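Long-range contact in D-threo-3-hydroxyaspartate dehydratase (PDB 3WQC), which catalyses the deamination of D-threo-3-hydroxyaspartate to oxaloacetate and ammonia with the help of pyridoxal 5'-phosphate and a divalent metal ion: residues Y248-D252 and D265-S269. Sequence-based numbering, arbitrary orientation.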
loop_
_atom_site.group_PDB
_atom_site.type_symbol
_atom_site.label_atom_id
_atom_site.label_comp_id
_atom_site.label_asym_id
_atom_site.label_seq_id
_atom_site.Cartn_x
_atom_site.Cartn_y
_atom_site.Cartn_z
ATOM N N TYR B 248 14.935 5.721 -9.552
ATOM C CA TYR B 248 15.283 6.836 -10.462
ATOM C C TYR B 248 14.355 6.926 -11.671
ATOM O O TYR B 248 14.278 8.004 -12.288
ATOM C CB TYR B 248 16.762 6.674 -10.945
ATOM C CG TYR B 248 16.829 5.673 -12.082
ATOM C CD1 TYR B 248 16.889 4.281 -11.864
ATOM C CD2 TYR B 248 16.816 6.107 -13.444
ATOM C CE1 TYR B 248 16.881 3.368 -12.905
ATOM C CE2 TYR B 248 16.767 5.202 -14.469
ATOM C CZ TYR B 248 16.870 3.852 -14.241
ATOM O OH TYR B 248 16.870 2.947 -15.273
ATOM N N VAL B 249 13.765 5.843 -12.134
ATOM C CA VAL B 249 12.974 5.877 -13.335
ATOM C C VAL B 249 11.872 6.935 -13.196
ATOM O O VAL B 249 11.550 7.658 -14.213
ATOM C CB VAL B 249 12.455 4.451 -13.745
ATOM C CG1 VAL B 249 11.394 3.885 -12.759
ATOM C CG2 VAL B 249 11.877 4.436 -15.177
ATOM N N PHE B 250 11.312 7.033 -11.976
ATOM C CA PHE B 250 10.315 8.079 -11.701
ATOM C C PHE B 250 10.773 9.184 -10.796
ATOM O O PHE B 250 10.242 10.323 -10.864
ATOM C CB PHE B 250 9.018 7.455 -11.073
ATOM C CG PHE B 250 8.400 6.362 -11.938
ATOM C CD1 PHE B 250 8.365 6.442 -13.377
ATOM C CD2 PHE B 250 7.776 5.280 -11.311
ATOM C CE1 PHE B 250 7.737 5.431 -14.150
ATOM C CE2 PHE B 250 7.128 4.300 -12.084
ATOM C CZ PHE B 250 7.135 4.352 -13.483
ATOM N N PHE B 251 11.676 8.893 -9.847
ATOM C CA PHE B 251 11.963 9.731 -8.716
ATOM C C PHE B 251 10.723 9.982 -7.834
ATOM O O PHE B 251 9.632 9.459 -8.150
ATOM C CB PHE B 251 12.689 11.089 -9.090
ATOM C CG PHE B 251 14.096 10.875 -9.593
ATOM C CD1 PHE B 251 15.066 10.339 -8.717
ATOM C CD2 PHE B 251 14.462 11.253 -10.887
ATOM C CE1 PHE B 251 16.419 10.243 -9.122
ATOM C CE2 PHE B 251 15.815 11.122 -11.312
ATOM C CZ PHE B 251 16.768 10.633 -10.408
ATOM N N ASP B 252 10.922 10.709 -6.744
ATOM C CA ASP B 252 9.894 10.975 -5.760
ATOM C C ASP B 252 10.380 12.005 -4.799
ATOM O O ASP B 252 11.514 12.555 -4.986
ATOM C CB ASP B 252 9.400 9.664 -5.090
ATOM C CG ASP B 252 10.524 8.930 -4.338
ATOM O OD1 ASP B 252 11.460 9.645 -3.871
ATOM O OD2 ASP B 252 10.481 7.683 -4.217
ATOM N N ASP B 265 11.718 16.764 -11.590
ATOM C CA ASP B 265 12.119 15.492 -12.232
ATOM C C ASP B 265 11.188 14.339 -11.869
ATOM O O ASP B 265 11.368 13.251 -12.483
ATOM C CB ASP B 265 13.580 15.100 -11.821
ATOM C CG ASP B 265 14.563 16.239 -12.079
ATOM O OD1 ASP B 265 14.371 16.964 -13.093
ATOM O OD2 ASP B 265 15.488 16.515 -11.276
ATOM N N VAL B 266 10.194 14.542 -10.997
ATOM C CA VAL B 266 9.367 13.436 -10.509
ATOM C C VAL B 266 8.339 13.137 -11.594
ATOM O O VAL B 266 7.534 14.026 -11.964
ATOM C CB VAL B 266 8.722 13.806 -9.159
ATOM C CG1 VAL B 266 7.768 12.712 -8.653
ATOM C CG2 VAL B 266 9.779 14.049 -8.080
ATOM N N ALA B 267 8.431 11.931 -12.161
ATOM C CA ALA B 267 7.627 11.527 -13.319
ATOM C C ALA B 267 6.290 10.914 -12.917
ATOM O O ALA B 267 5.458 10.712 -13.763
ATOM C CB ALA B 267 8.474 10.640 -14.263
ATOM N N LEU B 268 6.127 10.509 -11.668
ATOM C CA LEU B 268 4.891 9.806 -11.250
ATOM C C LEU B 268 4.103 10.792 -10.358
ATOM O O LEU B 268 4.667 11.428 -9.425
ATOM C CB LEU B 268 5.271 8.591 -10.378
ATOM C CG LEU B 268 4.094 7.797 -9.803
ATOM C CD1 LEU B 268 3.191 7.240 -10.930
ATOM C CD2 LEU B 268 4.632 6.709 -8.840
ATOM N N SER B 269 2.812 10.956 -10.661
ATOM C CA SER B 269 1.972 11.753 -9.808
ATOM C C SER B 269 0.610 11.035 -9.721
ATOM O O SER B 269 0.287 10.200 -10.608
ATOM C CB SER B 269 1.757 13.228 -10.334
ATOM O OG SER B 269 1.133 13.205 -11.612
#
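Val266 spreads both its methyls over the backbone that leads from Phe251 into Asp252: CG1 lies 3.8 Å from Phe251 O, and CG2 sits 3.8 Å from Asp252 N. The torsion that sets CG1 opposite the backbone N (chi1 176°) leaves CG2 beside that N, turned to the Asp252 backbone and also nearing Phe251 CB; the beta-branch lets one residue cover two successive residues of the loop. Cut back to an alanine, the side chain would lose both methyls, and the Phe251–Asp252 peptide, whose buried O and N have no polar partner, would probably be left with a gap beside it. One backbone hydrogen bond ties the segments together: Ala267 N reaches Phe250 O at 2.7 Å, nearly straight (170° at the hydrogen) and in the carbonyl plane. The same oxygen also receives a CA-H...O contact from Val266 CA at 3.3 Å. The small methyl of Ala267 suits this close approach, lying near Phe250 O and the Phe250 ring.

The contact lies where the alanine-racemase-like TIM barrel, which carries the cofactor, passes into the beta domain: 248-252 follows strand 242-243, and 265-269 runs into the start of strand 268-278. Phe250, a large flat aromatic suited to a place between domains, meets Leu268 CB through its CB at 4.0 Å, the side chains crossing at a slant. Val249 CG1 stands over one ring face, while Tyr372 packs edge-to-face and Val60 of helix 58-66 touches from the barrel side. The Phe251 ring, lying beside Asp265, brings its CD2 edge to Asp265 O at 4.0 Å. Asp265 OD2 accepts a hydrogen bond from Ala262 N, whereas Asp252, the N-cap of helix 253-258, accepts from Met255 N through OD1 and from Ala362 N, beside the magnesium ligands His361 and Cys363, through OD2.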